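Local coordinates for carbohydrate kinase, FGGY (Novosphingobium aromaticivorans, PDB 3H6E), which probably phosphorylates a carbohydrate substrate, and has the two-domain actin-like ATPase fold of FGGY kinases, at residues V10-K15 with V73-G78; L149-Q154 with T169-H174; R336-T341 with F354-R359. All coordinates share one frame; numbering follows the deposited sequence.

Interaction 1: residues V10-K15 with V73-G78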
ATOM      1  N   VAL A  10      11.639  14.653   1.052  1.00 40.39           N
ATOM      2  CA  VAL A  10      11.132  13.315   0.797  1.00 39.94           C
ATOM      3  C   VAL A  10      10.996  13.066  -0.701  1.00 40.20           C
ATOM      4  O   VAL A  10      10.377  13.852  -1.416  1.00 40.11           O
ATOM      5  CB  VAL A  10       9.760  13.101   1.457  1.00 41.86           C
ATOM      6  CG1 VAL A  10       9.341  11.646   1.331  1.00 39.59           C
ATOM      7  CG2 VAL A  10       9.796  13.534   2.922  1.00 39.45           C
ATOM      8  N   ILE A  11      11.587  11.974  -1.174  1.00 39.52           N
ATOM      9  CA  ILE A  11      11.428  11.565  -2.565  1.00 39.69           C
ATOM     10  C   ILE A  11      10.496  10.362  -2.649  1.00 38.70           C
ATOM     11  O   ILE A  11      10.834   9.272  -2.190  1.00 35.75           O
ATOM     12  CB  ILE A  11      12.778  11.237  -3.223  1.00 36.89           C
ATOM     13  CG1 ILE A  11      13.773  10.749  -2.171  1.00 37.58           C
ATOM     14  CG2 ILE A  11      13.341  12.459  -3.916  1.00 40.79           C
ATOM     15  CD1 ILE A  11      15.217  10.794  -2.632  1.00 39.96           C
ATOM     16  N   ASP A  12       9.314  10.572  -3.221  1.00 38.00           N
ATOM     17  CA  ASP A  12       8.308   9.521  -3.304  1.00 38.44           C
ATOM     18  C   ASP A  12       8.108   9.077  -4.742  1.00 38.88           C
ATOM     19  O   ASP A  12       7.246   9.595  -5.451  1.00 39.95           O
ATOM     20  CB  ASP A  12       6.980   9.992  -2.712  1.00 40.53           C
ATOM     21  CG  ASP A  12       6.002   8.855  -2.506  1.00 38.75           C
ATOM     22  OD1 ASP A  12       6.150   7.813  -3.178  1.00 37.57           O
ATOM     23  OD2 ASP A  12       5.087   8.999  -1.670  1.00 41.92           O
ATOM     24  N   LEU A  13       8.906   8.104  -5.158  1.00 36.62           N
ATOM     25  CA  LEU A  13       8.865   7.611  -6.522  1.00 38.11           C
ATOM     26  C   LEU A  13       7.898   6.436  -6.648  1.00 38.56           C
ATOM     27  O   LEU A  13       8.301   5.280  -6.777  1.00 33.33           O
ATOM     28  CB  LEU A  13      10.280   7.243  -6.958  1.00 39.53           C
ATOM     29  CG  LEU A  13      11.194   8.434  -6.646  1.00 39.16           C
ATOM     30  CD1 LEU A  13      12.628   8.019  -6.391  1.00 37.58           C
ATOM     31  CD2 LEU A  13      11.112   9.492  -7.738  1.00 37.30           C
ATOM     32  N   GLY A  14       6.607   6.755  -6.601  1.00 38.06           N
ATOM     33  CA  GLY A  14       5.565   5.752  -6.682  1.00 37.54           C
ATOM     34  C   GLY A  14       5.403   5.197  -8.082  1.00 36.91           C
ATOM     35  O   GLY A  14       6.225   5.448  -8.965  1.00 36.64           O
ATOM     36  N   LYS A  15       4.326   4.448  -8.289  1.00 34.56           N
ATOM     37  CA  LYS A  15       4.125   3.762  -9.556  1.00 37.64           C
ATOM     38  C   LYS A  15       3.566   4.675 -10.644  1.00 38.13           C
ATOM     39  O   LYS A  15       3.995   4.606 -11.795  1.00 39.71           O
ATOM     40  CB  LYS A  15       3.236   2.529  -9.374  1.00 35.45           C
ATOM     41  CG  LYS A  15       3.277   1.571 -10.553  1.00 34.77           C
ATOM     42  CD  LYS A  15       4.701   1.398 -11.069  1.00 35.49           C
ATOM     43  CE  LYS A  15       4.812   0.217 -12.024  1.00 34.89           C
ATOM     44  NZ  LYS A  15       3.809   0.283 -13.125  1.00 35.73           N
ATOM     45  N   VAL A  73      14.801  11.475   2.937  1.00 37.07           N
ATOM     46  CA  VAL A  73      14.273  10.128   3.122  1.00 34.19           C
ATOM     47  C   VAL A  73      13.507   9.650   1.889  1.00 34.91           C
ATOM     48  O   VAL A  73      12.561  10.298   1.450  1.00 35.56           O
ATOM     49  CB  VAL A  73      13.406  10.017   4.390  1.00 34.71           C
ATOM     50  CG1 VAL A  73      12.684  11.324   4.664  1.00 34.82           C
ATOM     51  CG2 VAL A  73      12.435   8.842   4.274  1.00 34.48           C
ATOM     52  N   PRO A  74      13.935   8.511   1.324  1.00 34.31           N
ATOM     53  CA  PRO A  74      13.422   7.929   0.078  1.00 33.19           C
ATOM     54  C   PRO A  74      12.177   7.084   0.299  1.00 31.67           C
ATOM     55  O   PRO A  74      12.056   6.423   1.327  1.00 31.00           O
ATOM     56  CB  PRO A  74      14.574   7.023  -0.388  1.00 30.76           C
ATOM     57  CG  PRO A  74      15.709   7.246   0.596  1.00 32.36           C
ATOM     58  CD  PRO A  74      15.074   7.744   1.845  1.00 31.08           C
ATOM     59  N   VAL A  75      11.266   7.111  -0.669  1.00 33.24           N
ATOM     60  CA  VAL A  75      10.046   6.315  -0.625  1.00 30.98           C
ATOM     61  C   VAL A  75       9.794   5.699  -1.997  1.00 31.40           C
ATOM     62  O   VAL A  75       9.843   6.392  -3.014  1.00 33.71           O
ATOM     63  CB  VAL A  75       8.826   7.166  -0.237  1.00 32.38           C
ATOM     64  CG1 VAL A  75       7.557   6.330  -0.298  1.00 31.89           C
ATOM     65  CG2 VAL A  75       9.010   7.765   1.146  1.00 32.51           C
ATOM     66  N   GLY A  76       9.527   4.399  -2.024  1.00 28.30           N
ATOM     67  CA  GLY A  76       9.322   3.704  -3.280  1.00 28.36           C
ATOM     68  C   GLY A  76       8.128   2.774  -3.275  1.00 28.28           C
ATOM     69  O   GLY A  76       7.824   2.132  -2.270  1.00 27.29           O
ATOM     70  N   HIS A  77       7.438   2.711  -4.405  1.00 27.89           N
ATOM     71  CA  HIS A  77       6.385   1.733  -4.584  1.00 29.96           C
ATOM     72  C   HIS A  77       7.006   0.336  -4.515  1.00 29.39           C
ATOM     73  O   HIS A  77       8.215   0.171  -4.707  1.00 27.44           O
ATOM     74  CB  HIS A  77       5.687   1.944  -5.927  1.00 30.50           C
ATOM     75  CG  HIS A  77       6.503   1.511  -7.105  1.00 31.09           C
ATOM     76  ND1 HIS A  77       6.538   0.205  -7.543  1.00 29.78           N
ATOM     77  CD2 HIS A  77       7.314   2.208  -7.936  1.00 32.26           C
ATOM     78  CE1 HIS A  77       7.339   0.115  -8.590  1.00 30.63           C
ATOM     79  NE2 HIS A  77       7.821   1.316  -8.850  1.00 31.64           N
ATOM     80  N   GLY A  78       6.179  -0.666  -4.240  1.00 27.99           N
ATOM     81  CA  GLY A  78       6.656  -2.032  -4.122  1.00 26.18           C
ATOM     82  C   GLY A  78       6.726  -2.771  -5.444  1.00 25.71           C
ATOM     83  O   GLY A  78       6.451  -2.205  -6.504  1.00 25.31           O
TER
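Strands 10-13 and 73-76 run parallel as neighbours in the mixed sheet of the N-terminal half, their directions differing by 13°. Three backbone hydrogen bonds join them. V75 is gripped twice: its N gives a short bond of 2.7 Å to I11 O, nearly along the C=O axis, and its O accepts L13 N at 2.9 Å in the carbonyl plane. The third bond, I11 N to V73 O, is longer at 3.3 Å, with the donor above the carbonyl plane.

Side-chain packing on the face bearing V10, D12, V73 and V75 is mostly apolar. V10 and V73 stand side by side, while V10 CG1, anti to its backbone N, reaches V75 CG2 at 3.9 Å. The other V75 branch, CG1, lies 3.5 Å from D12 OD1, so the carboxylate rests against a methyl. I11 CG1 leans over P74 on the opposite face.

Beyond the strand ends the contacts centre on the H77 ring. A chi1 of 74° sets H77 CG over the backbone, flanked by both N and C, which brings the imidazole under K15; K15 CD lies over the ring face, 15° off its normal. H77 CD2 meets L13 O at the ring edge, 3.4 Å away, and ND1 donates locally to G78 O at 2.6 Å. An alanine in place of H77 would remove the CH-pi contact and the ND1 bond, and would probably leave K15 and G78 O less firmly held.

The lysine's NZ continues to a salt bridge with D95. The sequence from D12 onward resembles the DxG phosphate-binding turn of actin-like ATPases. D12 OD1 also lies close to D233 OD1, and this pairing of like charges would probably raise the proton affinity of one carboxylate.

Interaction 2: residues L149-Q154 with T169-H174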
ATOM      1  N   LEU A 149      21.458  -7.073  -5.144  1.00 28.23           N
ATOM      2  CA  LEU A 149      20.031  -6.807  -5.248  1.00 27.32           C
ATOM      3  C   LEU A 149      19.595  -5.821  -4.176  1.00 26.62           C
ATOM      4  O   LEU A 149      20.184  -5.760  -3.096  1.00 26.79           O
ATOM      5  CB  LEU A 149      19.229  -8.103  -5.176  1.00 24.99           C
ATOM      6  CG  LEU A 149      19.368  -8.952  -6.441  1.00 26.70           C
ATOM      7  CD1 LEU A 149      18.606 -10.263  -6.321  1.00 24.12           C
ATOM      8  CD2 LEU A 149      18.900  -8.158  -7.652  1.00 25.91           C
ATOM      9  N   LEU A 150      18.554  -5.057  -4.480  1.00 26.39           N
ATOM     10  CA  LEU A 150      18.246  -3.877  -3.698  1.00 27.05           C
ATOM     11  C   LEU A 150      16.876  -3.326  -4.093  1.00 26.77           C
ATOM     12  O   LEU A 150      16.643  -3.001  -5.259  1.00 25.82           O
ATOM     13  CB  LEU A 150      19.344  -2.842  -3.948  1.00 27.99           C
ATOM     14  CG  LEU A 150      19.456  -1.587  -3.092  1.00 29.91           C
ATOM     15  CD1 LEU A 150      20.835  -0.975  -3.228  1.00 30.74           C
ATOM     16  CD2 LEU A 150      18.423  -0.614  -3.536  1.00 29.59           C
ATOM     17  N   PRO A 151      15.960  -3.224  -3.118  1.00 26.91           N
ATOM     18  CA  PRO A 151      14.595  -2.766  -3.401  1.00 25.16           C
ATOM     19  C   PRO A 151      14.564  -1.393  -4.069  1.00 25.55           C
ATOM     20  O   PRO A 151      15.519  -0.629  -3.960  1.00 25.29           O
ATOM     21  CB  PRO A 151      13.956  -2.694  -2.008  1.00 25.16           C
ATOM     22  CG  PRO A 151      14.748  -3.643  -1.178  1.00 25.14           C
ATOM     23  CD  PRO A 151      16.152  -3.539  -1.692  1.00 26.45           C
ATOM     24  N   TRP A 152      13.461  -1.096  -4.749  1.00 25.78           N
ATOM     25  CA  TRP A 152      13.287   0.146  -5.498  1.00 25.35           C
ATOM     26  C   TRP A 152      13.503   1.393  -4.638  1.00 28.34           C
ATOM     27  O   TRP A 152      14.248   2.297  -5.016  1.00 29.05           O
ATOM     28  CB  TRP A 152      11.893   0.149  -6.127  1.00 26.64           C
ATOM     29  CG  TRP A 152      11.494   1.397  -6.864  1.00 29.02           C
ATOM     30  CD1 TRP A 152      10.406   2.182  -6.611  1.00 29.19           C
ATOM     31  CD2 TRP A 152      12.155   1.984  -7.994  1.00 29.66           C
ATOM     32  NE1 TRP A 152      10.351   3.219  -7.507  1.00 30.86           N
ATOM     33  CE2 TRP A 152      11.413   3.122  -8.366  1.00 31.22           C
ATOM     34  CE3 TRP A 152      13.300   1.659  -8.723  1.00 30.69           C
ATOM     35  CZ2 TRP A 152      11.784   3.940  -9.429  1.00 33.35           C
ATOM     36  CZ3 TRP A 152      13.666   2.473  -9.779  1.00 33.52           C
ATOM     37  CH2 TRP A 152      12.911   3.599 -10.122  1.00 32.78           C
ATOM     38  N   ALA A 153      12.860   1.434  -3.477  1.00 27.18           N
ATOM     39  CA  ALA A 153      12.988   2.573  -2.579  1.00 27.12           C
ATOM     40  C   ALA A 153      14.444   2.809  -2.175  1.00 28.91           C
ATOM     41  O   ALA A 153      14.933   3.941  -2.195  1.00 27.03           O
ATOM     42  CB  ALA A 153      12.119   2.370  -1.348  1.00 26.03           C
ATOM     43  N   GLN A 154      15.130   1.731  -1.803  1.00 27.87           N
ATOM     44  CA  GLN A 154      16.517   1.820  -1.362  1.00 28.32           C
ATOM     45  C   GLN A 154      17.443   2.154  -2.517  1.00 29.39           C
ATOM     46  O   GLN A 154      18.553   2.647  -2.309  1.00 29.56           O
ATOM     47  CB  GLN A 154      16.964   0.519  -0.689  1.00 26.47           C
ATOM     48  CG  GLN A 154      16.430   0.346   0.715  1.00 26.44           C
ATOM     49  CD  GLN A 154      14.920   0.446   0.769  1.00 26.52           C
ATOM     50  OE1 GLN A 154      14.370   1.364   1.375  1.00 26.20           O
ATOM     51  NE2 GLN A 154      14.240  -0.488   0.111  1.00 25.38           N
ATOM     52  N   THR A 169      10.293  -3.502   4.676  1.00 23.83           N
ATOM     53  CA  THR A 169       8.906  -3.308   4.238  1.00 22.80           C
ATOM     54  C   THR A 169       8.683  -3.555   2.749  1.00 22.81           C
ATOM     55  O   THR A 169       7.600  -3.977   2.350  1.00 21.49           O
ATOM     56  CB  THR A 169       8.354  -1.910   4.609  1.00 24.10           C
ATOM     57  OG1 THR A 169       9.039  -0.896   3.860  1.00 23.37           O
ATOM     58  CG2 THR A 169       8.513  -1.647   6.096  1.00 25.38           C
ATOM     59  N   SER A 170       9.688  -3.272   1.928  1.00 22.72           N
ATOM     60  CA  SER A 170       9.593  -3.577   0.507  1.00 22.37           C
ATOM     61  C   SER A 170       9.663  -5.086   0.297  1.00 22.51           C
ATOM     62  O   SER A 170       8.988  -5.627  -0.573  1.00 23.27           O
ATOM     63  CB  SER A 170      10.698  -2.879  -0.287  1.00 24.44           C
ATOM     64  OG  SER A 170      10.435  -1.497  -0.446  1.00 24.63           O
ATOM     65  N   LEU A 171      10.479  -5.757   1.105  1.00 22.90           N
ATOM     66  CA  LEU A 171      10.626  -7.209   1.023  1.00 22.65           C
ATOM     67  C   LEU A 171       9.357  -7.914   1.484  1.00 22.39           C
ATOM     68  O   LEU A 171       9.045  -9.013   1.027  1.00 23.68           O
ATOM     69  CB  LEU A 171      11.810  -7.688   1.869  1.00 21.67           C
ATOM     70  CG  LEU A 171      13.192  -7.122   1.545  1.00 23.53           C
ATOM     71  CD1 LEU A 171      14.191  -7.480   2.640  1.00 21.91           C
ATOM     72  CD2 LEU A 171      13.684  -7.599   0.179  1.00 22.78           C
ATOM     73  N   GLY A 172       8.627  -7.285   2.396  1.00 22.03           N
ATOM     74  CA  GLY A 172       7.410  -7.877   2.920  1.00 23.47           C
ATOM     75  C   GLY A 172       6.186  -7.608   2.064  1.00 21.62           C
ATOM     76  O   GLY A 172       5.076  -8.001   2.418  1.00 22.51           O
ATOM     77  N   CYS A 173       6.388  -6.940   0.934  1.00 21.28           N
ATOM     78  CA  CYS A 173       5.287  -6.585   0.038  1.00 22.62           C
ATOM     79  C   CYS A 173       5.042  -7.682  -1.002  1.00 22.19           C
ATOM     80  O   CYS A 173       5.356  -7.515  -2.182  1.00 19.67           O
ATOM     81  CB  CYS A 173       5.580  -5.246  -0.648  1.00 23.61           C
ATOM     82  SG  CYS A 173       4.226  -4.589  -1.645  1.00 24.54           S
ATOM     83  N   HIS A 174       4.479  -8.800  -0.543  1.00 23.26           N
ATOM     84  CA  HIS A 174       4.232  -9.983  -1.373  1.00 21.33           C
ATOM     85  C   HIS A 174       5.316 -10.251  -2.426  1.00 21.42           C
ATOM     86  O   HIS A 174       5.048 -10.258  -3.624  1.00 22.28           O
ATOM     87  CB  HIS A 174       2.834  -9.932  -2.008  1.00 21.92           C
ATOM     88  CG  HIS A 174       2.535  -8.653  -2.729  1.00 22.23           C
ATOM     89  ND1 HIS A 174       3.062  -8.357  -3.968  1.00 22.57           N
ATOM     90  CD2 HIS A 174       1.750  -7.602  -2.394  1.00 20.93           C
ATOM     91  CE1 HIS A 174       2.620  -7.177  -4.363  1.00 21.62           C
ATOM     92  NE2 HIS A 174       1.823  -6.696  -3.426  1.00 21.48           N
TER
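Here a strand-to-helix junction packs against a short helix within the FGGY N-terminal domain: strand 148-151 ends at P151, where the chain turns into helix 152-159, and helix 168-171 presses S170 against the corner. The two backbones come nearest at P151 and S170, whose CA atoms are 6.4 Å apart, and no hydrogen bond crosses between the segments.

S170 carries the contact. Its CB meets P151 CB at 3.7 Å, a methylene set against the pyrrolidine ring. From there the side chain turns so that OG is anti to the carbonyl carbon and beside the backbone N (chi1 -75°). At the tip, OG lies 4.0 Å from P151 CB and 4.3 Å from A153 CB, so the hydroxyl meets carbon of both residues at van der Waals distance. Q154 lies nearby. H232, at the end of strand 226-232, touches S170 from outside the pair.

L171 adds a lighter apolar touch, its CD2 4.3 Å from P151 CG. One residue before S170, T169 OG1 is hydrogen-bonded to E167 and to the backbone N of H232, tying the start of this helix to its surroundings. Beyond the helix, C173 N bonds back to S170 O at 3.3 Å. C173 then centres an inverse gamma turn, and its SG lies over one face of the H174 ring, toward the rim.

Interaction 3: residues R336-T341 with F354-R359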
ATOM      1  N   ARG A 336     -33.518  -4.117   0.677  1.00 50.95           N
ATOM      2  CA  ARG A 336     -32.874  -3.886  -0.612  1.00 49.18           C
ATOM      3  C   ARG A 336     -31.367  -4.040  -0.463  1.00 46.65           C
ATOM      4  O   ARG A 336     -30.724  -3.231   0.206  1.00 47.02           O
ATOM      5  CB  ARG A 336     -33.189  -2.481  -1.131  1.00 46.44           C
ATOM      6  CG  ARG A 336     -34.664  -2.136  -1.213  1.00 48.16           C
ATOM      7  CD  ARG A 336     -34.868  -0.915  -2.105  1.00 48.74           C
ATOM      8  NE  ARG A 336     -36.122  -0.222  -1.825  1.00 52.75           N
ATOM      9  CZ  ARG A 336     -37.309  -0.627  -2.263  1.00 53.32           C
ATOM     10  NH1 ARG A 336     -37.401  -1.728  -2.995  1.00 49.11           N
ATOM     11  NH2 ARG A 336     -38.401   0.066  -1.962  1.00 49.42           N
HETATM   12  N   MSE A 337     -30.795  -5.066  -1.086  1.00 44.40           N
HETATM   13  CA  MSE A 337     -29.371  -5.326  -0.901  1.00 45.10           C
HETATM   14  C   MSE A 337     -28.658  -6.019  -2.071  1.00 41.55           C
HETATM   15  O   MSE A 337     -29.287  -6.447  -3.042  1.00 39.23           O
HETATM   16  CB  MSE A 337     -29.159  -6.121   0.382  1.00 44.27           C
HETATM   17  CG  MSE A 337     -29.685  -7.532   0.306  1.00 45.77           C
HETATM   18 SE   MSE A 337     -29.691  -8.378   2.053  1.00 63.35          SE
HETATM   19  CE  MSE A 337     -29.592 -10.232   1.459  1.00 45.91           C
ATOM     20  N   ILE A 338     -27.335  -6.121  -1.945  1.00 41.91           N
ATOM     21  CA  ILE A 338     -26.458  -6.654  -2.988  1.00 36.31           C
ATOM     22  C   ILE A 338     -25.645  -7.827  -2.460  1.00 34.60           C
ATOM     23  O   ILE A 338     -25.043  -7.735  -1.394  1.00 35.87           O
ATOM     24  CB  ILE A 338     -25.446  -5.587  -3.446  1.00 34.09           C
ATOM     25  CG1 ILE A 338     -26.162  -4.308  -3.880  1.00 34.47           C
ATOM     26  CG2 ILE A 338     -24.546  -6.132  -4.553  1.00 33.94           C
ATOM     27  CD1 ILE A 338     -25.252  -3.092  -3.943  1.00 34.55           C
ATOM     28  N   LEU A 339     -25.607  -8.921  -3.211  1.00 35.95           N
ATOM     29  CA  LEU A 339     -24.806 -10.079  -2.827  1.00 34.41           C
ATOM     30  C   LEU A 339     -23.486 -10.136  -3.603  1.00 35.40           C
ATOM     31  O   LEU A 339     -23.455  -9.863  -4.801  1.00 35.79           O
ATOM     32  CB  LEU A 339     -25.601 -11.367  -3.034  1.00 34.72           C
ATOM     33  CG  LEU A 339     -27.014 -11.390  -2.446  1.00 36.29           C
ATOM     34  CD1 LEU A 339     -27.610 -12.778  -2.564  1.00 39.12           C
ATOM     35  CD2 LEU A 339     -27.015 -10.935  -0.997  1.00 38.31           C
ATOM     36  N   PRO A 340     -22.389 -10.481  -2.909  1.00 35.49           N
ATOM     37  CA  PRO A 340     -21.048 -10.643  -3.489  1.00 35.63           C
ATOM     38  C   PRO A 340     -21.012 -11.814  -4.465  1.00 35.52           C
ATOM     39  O   PRO A 340     -21.777 -12.758  -4.282  1.00 36.24           O
ATOM     40  CB  PRO A 340     -20.175 -10.968  -2.271  1.00 34.44           C
ATOM     41  CG  PRO A 340     -20.951 -10.486  -1.090  1.00 36.08           C
ATOM     42  CD  PRO A 340     -22.387 -10.693  -1.453  1.00 36.31           C
ATOM     43  N   THR A 341     -20.137 -11.770  -5.467  1.00 34.48           N
ATOM     44  CA  THR A 341     -19.203 -10.666  -5.655  1.00 33.75           C
ATOM     45  C   THR A 341     -19.299 -10.124  -7.076  1.00 33.20           C
ATOM     46  O   THR A 341     -19.778 -10.808  -7.982  1.00 32.20           O
ATOM     47  CB  THR A 341     -17.745 -11.122  -5.425  1.00 32.53           C
ATOM     48  OG1 THR A 341     -16.869  -9.990  -5.504  1.00 31.14           O
ATOM     49  CG2 THR A 341     -17.333 -12.139  -6.475  1.00 30.93           C
ATOM     50  N   PHE A 354     -23.029 -12.977  -7.579  1.00 35.30           N
ATOM     51  CA  PHE A 354     -23.642 -11.659  -7.477  1.00 35.11           C
ATOM     52  C   PHE A 354     -25.154 -11.720  -7.680  1.00 36.38           C
ATOM     53  O   PHE A 354     -25.657 -12.583  -8.402  1.00 36.06           O
ATOM     54  CB  PHE A 354     -23.014 -10.714  -8.503  1.00 33.94           C
ATOM     55  CG  PHE A 354     -23.799  -9.456  -8.728  1.00 32.26           C
ATOM     56  CD1 PHE A 354     -23.853  -8.474  -7.751  1.00 32.38           C
ATOM     57  CD2 PHE A 354     -24.478  -9.250  -9.918  1.00 30.98           C
ATOM     58  CE1 PHE A 354     -24.578  -7.314  -7.951  1.00 32.84           C
ATOM     59  CE2 PHE A 354     -25.202  -8.091 -10.129  1.00 32.50           C
ATOM     60  CZ  PHE A 354     -25.252  -7.121  -9.141  1.00 33.52           C
ATOM     61  N   ALA A 355     -25.872 -10.796  -7.043  1.00 34.42           N
ATOM     62  CA  ALA A 355     -27.316 -10.681  -7.217  1.00 34.91           C
ATOM     63  C   ALA A 355     -27.904  -9.535  -6.402  1.00 36.08           C
ATOM     64  O   ALA A 355     -27.441  -9.240  -5.303  1.00 35.32           O
ATOM     65  CB  ALA A 355     -28.004 -11.990  -6.850  1.00 36.62           C
ATOM     66  N   TRP A 356     -28.931  -8.894  -6.951  1.00 37.34           N
ATOM     67  CA  TRP A 356     -29.696  -7.901  -6.209  1.00 37.66           C
ATOM     68  C   TRP A 356     -30.824  -8.584  -5.448  1.00 40.44           C
ATOM     69  O   TRP A 356     -31.143  -9.749  -5.693  1.00 41.65           O
ATOM     70  CB  TRP A 356     -30.299  -6.862  -7.155  1.00 39.85           C
ATOM     71  CG  TRP A 356     -29.449  -5.654  -7.393  1.00 38.49           C
ATOM     72  CD1 TRP A 356     -28.743  -5.358  -8.520  1.00 37.48           C
ATOM     73  CD2 TRP A 356     -29.234  -4.569  -6.486  1.00 38.43           C
ATOM     74  NE1 TRP A 356     -28.097  -4.156  -8.370  1.00 38.03           N
ATOM     75  CE2 TRP A 356     -28.382  -3.652  -7.128  1.00 38.70           C
ATOM     76  CE3 TRP A 356     -29.677  -4.285  -5.193  1.00 38.97           C
ATOM     77  CZ2 TRP A 356     -27.963  -2.473  -6.520  1.00 38.11           C
ATOM     78  CZ3 TRP A 356     -29.262  -3.115  -4.592  1.00 38.27           C
ATOM     79  CH2 TRP A 356     -28.413  -2.222  -5.254  1.00 36.75           C
ATOM     80  N   ILE A 357     -31.429  -7.850  -4.525  1.00 40.72           N
ATOM     81  CA  ILE A 357     -32.630  -8.307  -3.841  1.00 42.50           C
ATOM     82  C   ILE A 357     -33.483  -7.091  -3.524  1.00 44.44           C
ATOM     83  O   ILE A 357     -33.070  -6.208  -2.770  1.00 45.88           O
ATOM     84  CB  ILE A 357     -32.304  -9.074  -2.559  1.00 43.25           C
ATOM     85  CG1 ILE A 357     -31.783 -10.471  -2.901  1.00 41.80           C
ATOM     86  CG2 ILE A 357     -33.535  -9.176  -1.679  1.00 44.25           C
ATOM     87  CD1 ILE A 357     -31.287 -11.248  -1.706  1.00 45.33           C
ATOM     88  N   ASN A 358     -34.670  -7.042  -4.114  1.00 45.22           N
ATOM     89  CA  ASN A 358     -35.475  -5.834  -4.068  1.00 46.92           C
ATOM     90  C   ASN A 358     -34.616  -4.670  -4.546  1.00 46.97           C
ATOM     91  O   ASN A 358     -34.324  -3.736  -3.797  1.00 46.63           O
ATOM     92  CB  ASN A 358     -36.002  -5.583  -2.655  1.00 47.52           C
ATOM     93  CG  ASN A 358     -36.712  -6.795  -2.077  1.00 48.42           C
ATOM     94  OD1 ASN A 358     -37.072  -7.724  -2.802  1.00 48.62           O
ATOM     95  ND2 ASN A 358     -36.914  -6.792  -0.766  1.00 50.12           N
ATOM     96  N   ARG A 359     -34.189  -4.758  -5.800  1.00 45.80           N
ATOM     97  CA  ARG A 359     -33.364  -3.722  -6.402  1.00 45.38           C
ATOM     98  C   ARG A 359     -34.101  -2.392  -6.406  1.00 42.85           C
ATOM     99  O   ARG A 359     -35.226  -2.302  -6.892  1.00 43.57           O
ATOM    100  CB  ARG A 359     -32.957  -4.135  -7.821  1.00 44.98           C
ATOM    101  CG  ARG A 359     -32.639  -2.988  -8.768  1.00 44.47           C
ATOM    102  CD  ARG A 359     -31.405  -3.314  -9.596  1.00 45.33           C
ATOM    103  NE  ARG A 359     -31.508  -2.871 -10.984  1.00 50.45           N
ATOM    104  CZ  ARG A 359     -31.354  -3.677 -12.031  1.00 55.04           C
ATOM    105  NH1 ARG A 359     -31.084  -4.964 -11.847  1.00 51.72           N
ATOM    106  NH2 ARG A 359     -31.459  -3.198 -13.265  1.00 53.47           N
TER
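Strands 337-339 and 355-357 form an antiparallel two-stranded ribbon in the FGGY C-terminal domain. Ahead of the first strand, R336 sends CA toward I357 O in a CA-H...O contact, while its CG lies 3.1 Å from N358 O. That carbonyl also lies near the plane of the guanidinium, at its edge.

Selenomethionine M337 faces I357 in a hydrogen-bonded pair. Its N donates to I357 O at 3.1 Å, the return bond from I357 N is weak, and CE extends to I357 CD1, 3.7 Å away. I338, on the other face, lays CG1 over the six-membered ring of W356, 3.4 Å from its centroid and 17° off the normal; R359 CD lies over the opposite face, so the indole is sandwiched. The second branch, I338 CG2, meets the edge of the F354 ring at CE1, 3.6 Å off.

L339 N then bonds A355 O at 2.8 Å, nearly along the C=O axis, and its CD1 rests near I357 CD1. P340 points away from the second strand and contacts Y373 of helix 363-384. After the cis peptide that follows, T341 O comes 3.3 Å from F354 CB.

Interactions 1 and 2 adjoin, their centres about 11 Å apart. W152 NE1, from the start of helix 152-159, hydrogen-bonds to L13 O at 3.0 Å, and A153 CB packs 3.4 Å from G76 N, so this helix lies against the ends of the parallel strands. The W152 indole also meets the H77 ring with their planes at about 45°. Interaction 3 stands apart: its centre is about 40 Å from those of the others, across the centre of the chain, with nearest atoms about 24 Å from interaction 1 and about 19 Å from interaction 2. If the D12-G14 turn binds phosphate, as in relatives, interaction 1 would contain it and interaction 2 lie beside it, with the ribbon remote.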